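Local coordinates for putative exotoxin (superantigen) (Streptococcus pyogenes, PDB 1TY0), which probably acts as a toxin of the superantigen type, and can use one common surface for T-cell receptor binding and for dimerization, at residues Y18-V23 against I72-P76; D135-R139 against K188-D192. One frame throughout, in Å; residues are numbered along the deposited sequence.

Contact 1. Residues Y18-V23 against I72-P76; sequences YEIIPV and IFGLP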
loop_
_atom_site.group_PDB
_atom_site.type_symbol
_atom_site.label_atom_id
_atom_site.label_comp_id
_atom_site.label_asym_id
_atom_site.label_seq_id
_atom_site.Cartn_x
_atom_site.Cartn_y
_atom_site.Cartn_z
ATOM N N TYR A 18 -8.234 4.083 1.267
ATOM C CA TYR A 18 -8.297 2.970 0.329
ATOM C C TYR A 18 -7.310 2.975 -0.845
ATOM O O TYR A 18 -7.284 2.035 -1.632
ATOM C CB TYR A 18 -9.743 2.810 -0.160
ATOM C CG TYR A 18 -10.638 2.159 0.882
ATOM C CD1 TYR A 18 -10.664 0.775 1.035
ATOM C CD2 TYR A 18 -11.428 2.930 1.739
ATOM C CE1 TYR A 18 -11.455 0.164 2.015
ATOM C CE2 TYR A 18 -12.225 2.329 2.728
ATOM C CZ TYR A 18 -12.230 0.945 2.857
ATOM O OH TYR A 18 -13.013 0.342 3.820
ATOM N N GLU A 19 -6.511 4.032 -0.976
ATOM C CA GLU A 19 -5.491 4.085 -2.032
ATOM C C GLU A 19 -4.298 3.410 -1.370
ATOM O O GLU A 19 -3.361 4.066 -0.930
ATOM C CB GLU A 19 -5.149 5.534 -2.385
ATOM C CG GLU A 19 -6.087 6.160 -3.408
ATOM C CD GLU A 19 -5.841 5.637 -4.809
ATOM O OE1 GLU A 19 -4.734 5.869 -5.346
ATOM O OE2 GLU A 19 -6.749 4.992 -5.374
ATOM N N ILE A 20 -4.349 2.086 -1.308
ATOM C CA ILE A 20 -3.323 1.316 -0.626
ATOM C C ILE A 20 -3.108 -0.062 -1.248
ATOM O O ILE A 20 -3.952 -0.562 -1.989
ATOM C CB ILE A 20 -3.744 1.147 0.850
ATOM C CG1 ILE A 20 -2.707 0.352 1.638
ATOM C CG2 ILE A 20 -5.093 0.454 0.909
ATOM C CD1 ILE A 20 -3.056 0.245 3.107
ATOM N N ILE A 21 -1.963 -0.663 -0.946
ATOM C CA ILE A 21 -1.620 -1.993 -1.437
ATOM C C ILE A 21 -1.963 -2.964 -0.310
ATOM O O ILE A 21 -1.483 -2.811 0.808
ATOM C CB ILE A 21 -0.109 -2.100 -1.747
ATOM C CG1 ILE A 21 0.214 -1.293 -3.009
ATOM C CG2 ILE A 21 0.297 -3.564 -1.922
ATOM C CD1 ILE A 21 -0.387 -1.869 -4.261
ATOM N N PRO A 22 -2.788 -3.984 -0.595
ATOM C CA PRO A 22 -3.158 -4.940 0.453
ATOM C C PRO A 22 -2.136 -6.018 0.767
ATOM O O PRO A 22 -1.246 -6.305 -0.033
ATOM C CB PRO A 22 -4.449 -5.547 -0.084
ATOM C CG PRO A 22 -4.181 -5.597 -1.562
ATOM C CD PRO A 22 -3.537 -4.247 -1.838
ATOM N N VAL A 23 -2.282 -6.601 1.953
ATOM C CA VAL A 23 -1.446 -7.713 2.387
ATOM C C VAL A 23 -2.201 -8.887 1.778
ATOM O O VAL A 23 -3.314 -9.201 2.198
ATOM C CB VAL A 23 -1.434 -7.839 3.917
ATOM C CG1 VAL A 23 -0.701 -9.112 4.319
ATOM C CG2 VAL A 23 -0.757 -6.625 4.531
ATOM N N ILE A 72 -4.737 -14.860 3.346
ATOM C CA ILE A 72 -4.786 -13.543 3.942
ATOM C C ILE A 72 -5.032 -12.472 2.895
ATOM O O ILE A 72 -4.370 -12.443 1.856
ATOM C CB ILE A 72 -3.445 -13.183 4.619
ATOM C CG1 ILE A 72 -3.119 -14.195 5.714
ATOM C CG2 ILE A 72 -3.509 -11.754 5.173
ATOM C CD1 ILE A 72 -1.713 -14.041 6.276
ATOM N N PHE A 73 -6.002 -11.612 3.167
ATOM C CA PHE A 73 -6.261 -10.465 2.304
ATOM C C PHE A 73 -6.743 -9.395 3.260
ATOM O O PHE A 73 -7.931 -9.326 3.597
ATOM C CB PHE A 73 -7.333 -10.716 1.247
ATOM C CG PHE A 73 -7.338 -9.668 0.166
ATOM C CD1 PHE A 73 -7.877 -8.409 0.407
ATOM C CD2 PHE A 73 -6.726 -9.910 -1.060
ATOM C CE1 PHE A 73 -7.801 -7.404 -0.557
ATOM C CE2 PHE A 73 -6.647 -8.909 -2.031
ATOM C CZ PHE A 73 -7.186 -7.653 -1.774
ATOM N N GLY A 74 -5.807 -8.571 3.710
ATOM C CA GLY A 74 -6.153 -7.526 4.653
ATOM C C GLY A 74 -5.463 -6.221 4.347
ATOM O O GLY A 74 -4.387 -6.197 3.742
ATOM N N LEU A 75 -6.084 -5.126 4.768
ATOM C CA LEU A 75 -5.508 -3.810 4.528
ATOM C C LEU A 75 -4.715 -3.394 5.757
ATOM O O LEU A 75 -5.255 -3.349 6.868
ATOM C CB LEU A 75 -6.624 -2.803 4.223
ATOM C CG LEU A 75 -7.621 -3.287 3.161
ATOM C CD1 LEU A 75 -8.660 -2.197 2.880
ATOM C CD2 LEU A 75 -6.875 -3.655 1.885
ATOM N N PRO A 76 -3.412 -3.102 5.587
ATOM C CA PRO A 76 -2.586 -2.696 6.732
ATOM C C PRO A 76 -3.033 -1.348 7.285
ATOM O O PRO A 76 -3.299 -0.424 6.520
ATOM C CB PRO A 76 -1.182 -2.645 6.136
ATOM C CG PRO A 76 -1.446 -2.156 4.735
ATOM C CD PRO A 76 -2.649 -3.006 4.326
#
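One antiparallel hydrogen-bonded pair, Val-23 with Gly-74, ties the two backbones: Val-23 N donates to Gly-74 O at 2.8 Å and Gly-74 N to Val-23 O at 3.0 Å. Val-23 O also takes a CA-H...O contact from Phe-73 CA at 3.2 Å. Before this bridge, residues 19-22 run as an irregular connection, with an inverse gamma turn centred on Glu-19, and apolar side chains make the contact. Ile-20, fully extended (t, t), points toward 72-76 and brings CD1 to 3.3 Å from Pro-76 CG, a tight fit. The ring of Pro-22 rests on two side chains of 72-76: its CG lies 3.6 Å from Phe-73 CZ, its CB 3.7 Å from Leu-75 CD2. Phe-73 CA-CB points away, yet its t rotamer swings the ring back to Pro-22. Leu-75 (m, t) leaves its backbone sideways and spreads its two methyls, CD2 to Pro-22 and CD1 to Tyr-18 CE1 at 3.8 Å. Val-23 (t) divides its methyls likewise, CG1 3.9 Å from Ile-72 CG2 and CG2 4.1 Å from Pro-76 CD. The Tyr-18 hydroxyl turns to Tyr-190, with which it is hydrogen-bonded. Ile-21 points away, and packs on Phe-79 of the second subunit. Within the chain, the pair opens the meeting of strands 23-26 and 69-74 in the OB-fold domain, strand 84-93 packs against Val-23 and Ile-72, and helices 131-146 and 183-187 cover Tyr-18 and Leu-75.

Contact 2. Residues D135-R139 against K188-D192; sequences DFKIR and KKYKD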
loop_
_atom_site.group_PDB
_atom_site.type_symbol
_atom_site.label_atom_id
_atom_site.label_comp_id
_atom_site.label_asym_id
_atom_site.label_seq_id
_atom_site.Cartn_x
_atom_site.Cartn_y
_atom_site.Cartn_z
ATOM N N ASP A 135 -14.921 -5.748 -0.558
ATOM C CA ASP A 135 -15.129 -4.323 -0.322
ATOM C C ASP A 135 -13.966 -3.494 -0.864
ATOM O O ASP A 135 -14.166 -2.512 -1.579
ATOM C CB ASP A 135 -15.322 -4.085 1.185
ATOM C CG ASP A 135 -15.768 -2.670 1.511
ATOM O OD1 ASP A 135 -16.381 -2.015 0.644
ATOM O OD2 ASP A 135 -15.527 -2.222 2.653
ATOM N N PHE A 136 -12.746 -3.893 -0.531
ATOM C CA PHE A 136 -11.571 -3.176 -1.013
ATOM C C PHE A 136 -11.534 -3.114 -2.537
ATOM O O PHE A 136 -11.346 -2.045 -3.120
ATOM C CB PHE A 136 -10.292 -3.851 -0.517
ATOM C CG PHE A 136 -9.053 -3.372 -1.215
ATOM C CD1 PHE A 136 -8.518 -2.117 -0.934
ATOM C CD2 PHE A 136 -8.445 -4.163 -2.187
ATOM C CE1 PHE A 136 -7.387 -1.654 -1.619
ATOM C CE2 PHE A 136 -7.322 -3.710 -2.872
ATOM C CZ PHE A 136 -6.793 -2.454 -2.589
ATOM N N LYS A 137 -11.717 -4.261 -3.182
ATOM C CA LYS A 137 -11.663 -4.307 -4.636
ATOM C C LYS A 137 -12.763 -3.506 -5.309
ATOM O O LYS A 137 -12.501 -2.792 -6.273
ATOM C CB LYS A 137 -11.680 -5.759 -5.116
ATOM C CG LYS A 137 -10.414 -6.508 -4.718
ATOM C CD LYS A 137 -10.361 -7.934 -5.259
ATOM C CE LYS A 137 -8.978 -8.523 -4.988
ATOM N NZ LYS A 137 -8.868 -9.963 -5.355
ATOM N N ILE A 138 -13.985 -3.603 -4.795
ATOM C CA ILE A 138 -15.086 -2.852 -5.382
ATOM C C ILE A 138 -14.903 -1.351 -5.160
ATOM O O ILE A 138 -15.182 -0.555 -6.052
ATOM C CB ILE A 138 -16.453 -3.300 -4.817
ATOM C CG1 ILE A 138 -17.580 -2.547 -5.532
ATOM C CG2 ILE A 138 -16.512 -3.051 -3.328
ATOM C CD1 ILE A 138 -18.956 -3.094 -5.230
ATOM N N ARG A 139 -14.426 -0.949 -3.986
ATOM C CA ARG A 139 -14.216 0.483 -3.763
ATOM C C ARG A 139 -13.154 1.002 -4.721
ATOM O O ARG A 139 -13.298 2.081 -5.299
ATOM C CB ARG A 139 -13.798 0.771 -2.318
ATOM C CG ARG A 139 -14.924 0.559 -1.326
ATOM C CD ARG A 139 -14.593 1.123 0.044
ATOM N NE ARG A 139 -15.463 0.535 1.056
ATOM C CZ ARG A 139 -15.946 1.182 2.111
ATOM N NH1 ARG A 139 -15.661 2.464 2.308
ATOM N NH2 ARG A 139 -16.703 0.532 2.980
ATOM N N LYS A 188 -11.383 -0.916 11.106
ATOM C CA LYS A 188 -11.802 -1.685 12.273
ATOM C C LYS A 188 -13.038 -2.537 12.020
ATOM O O LYS A 188 -13.207 -3.585 12.636
ATOM C CB LYS A 188 -12.038 -0.758 13.472
ATOM C CG LYS A 188 -11.071 -1.007 14.625
ATOM C CD LYS A 188 -11.202 0.046 15.713
ATOM C CE LYS A 188 -10.337 -0.287 16.918
ATOM N NZ LYS A 188 -8.897 -0.433 16.571
ATOM N N LYS A 189 -13.899 -2.094 11.111
ATOM C CA LYS A 189 -15.105 -2.857 10.801
ATOM C C LYS A 189 -14.760 -4.272 10.345
ATOM O O LYS A 189 -15.525 -5.211 10.580
ATOM C CB LYS A 189 -15.929 -2.148 9.714
ATOM C CG LYS A 189 -15.161 -1.836 8.425
ATOM C CD LYS A 189 -16.108 -1.305 7.339
ATOM C CE LYS A 189 -15.372 -0.889 6.072
ATOM N NZ LYS A 189 -14.689 0.427 6.191
ATOM N N TYR A 190 -13.590 -4.439 9.729
ATOM C CA TYR A 190 -13.197 -5.750 9.231
ATOM C C TYR A 190 -12.805 -6.734 10.324
ATOM O O TYR A 190 -12.507 -7.887 10.037
ATOM C CB TYR A 190 -12.053 -5.622 8.205
ATOM C CG TYR A 190 -12.374 -4.732 7.018
ATOM C CD1 TYR A 190 -13.554 -4.901 6.295
ATOM C CD2 TYR A 190 -11.489 -3.727 6.611
ATOM C CE1 TYR A 190 -13.855 -4.096 5.199
ATOM C CE2 TYR A 190 -11.780 -2.908 5.508
ATOM C CZ TYR A 190 -12.968 -3.103 4.809
ATOM O OH TYR A 190 -13.271 -2.316 3.723
ATOM N N LYS A 191 -12.802 -6.290 11.576
ATOM C CA LYS A 191 -12.452 -7.196 12.660
ATOM C C LYS A 191 -13.489 -8.307 12.804
ATOM O O LYS A 191 -13.210 -9.333 13.421
ATOM C CB LYS A 191 -12.303 -6.441 13.984
ATOM C CG LYS A 191 -11.079 -5.551 14.030
ATOM C CD LYS A 191 -10.929 -4.852 15.374
ATOM C CE LYS A 191 -10.820 -5.850 16.511
ATOM N NZ LYS A 191 -10.446 -5.164 17.784
ATOM N N ASP A 192 -14.683 -8.121 12.238
ATOM C CA ASP A 192 -15.682 -9.183 12.332
ATOM C C ASP A 192 -15.320 -10.364 11.429
ATOM O O ASP A 192 -15.972 -11.408 11.473
ATOM C CB ASP A 192 -17.094 -8.679 11.991
ATOM C CG ASP A 192 -17.198 -8.080 10.603
ATOM O OD1 ASP A 192 -16.382 -8.426 9.727
ATOM O OD2 ASP A 192 -18.122 -7.264 10.384
#
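The segments meet only through side chains, mainly the long ones of Tyr-190, Lys-189 and Arg-139 closing on the short carboxylate of Asp-135; the closest CA atoms, those of Asp-135 and Tyr-190, are 9.9 Å apart. One hydrogen bond crosses, a very short one from Tyr-190 OH to Asp-135 OD2 at 2.5 Å, the carboxylate sitting at the ring edge. The same carboxylate is held in a salt bridge within the helix: one turn on, Arg-139 NE reaches Asp-135 OD1 at 2.7 Å, with a weak second bond from NH2 to OD2 at 3.0 Å. The remaining charge lies on Lys-189, whose NZ is 3.8 Å from Arg-139 NH2 and 4.5 Å from Asp-135 OD2, too long for a salt bridge; Asp-176 pairs with both Lys-189 and Arg-139, offsetting their like charges. In van der Waals contact, Lys-189 CE lies 3.7 Å from both Asp-135 OD2 and Arg-139 NH2. This is a buried polar cluster joining helix 131-146, the central helix of the beta-grasp domain that packs on strands 157-164 and 201-209, to the 3-10 turn after helix 183-187.

Along the chain the contacts come in series: 18-23 with 72-76 closes within the OB-fold domain before 135-139 with 188-192 opens within the beta-grasp domain. Their centres are nevertheless only about 9 Å apart, and they touch. Tyr-18 OH is the junction, probably hydrogen-bonded to Tyr-190 OH at 2.7 Å and to Lys-189 NZ at 2.9 Å, while Phe-136 CZ packs 3.5 Å from Ile-20 O. Helix 131-146 thus supplies one side of contact 2 and packs against contact 1, and Gln-132 and Gln-140 on it add hydrogen bonds to Leu-75 and to Tyr-18 and Glu-19. Together they form part of the interface between the two domains of the superantigen fold.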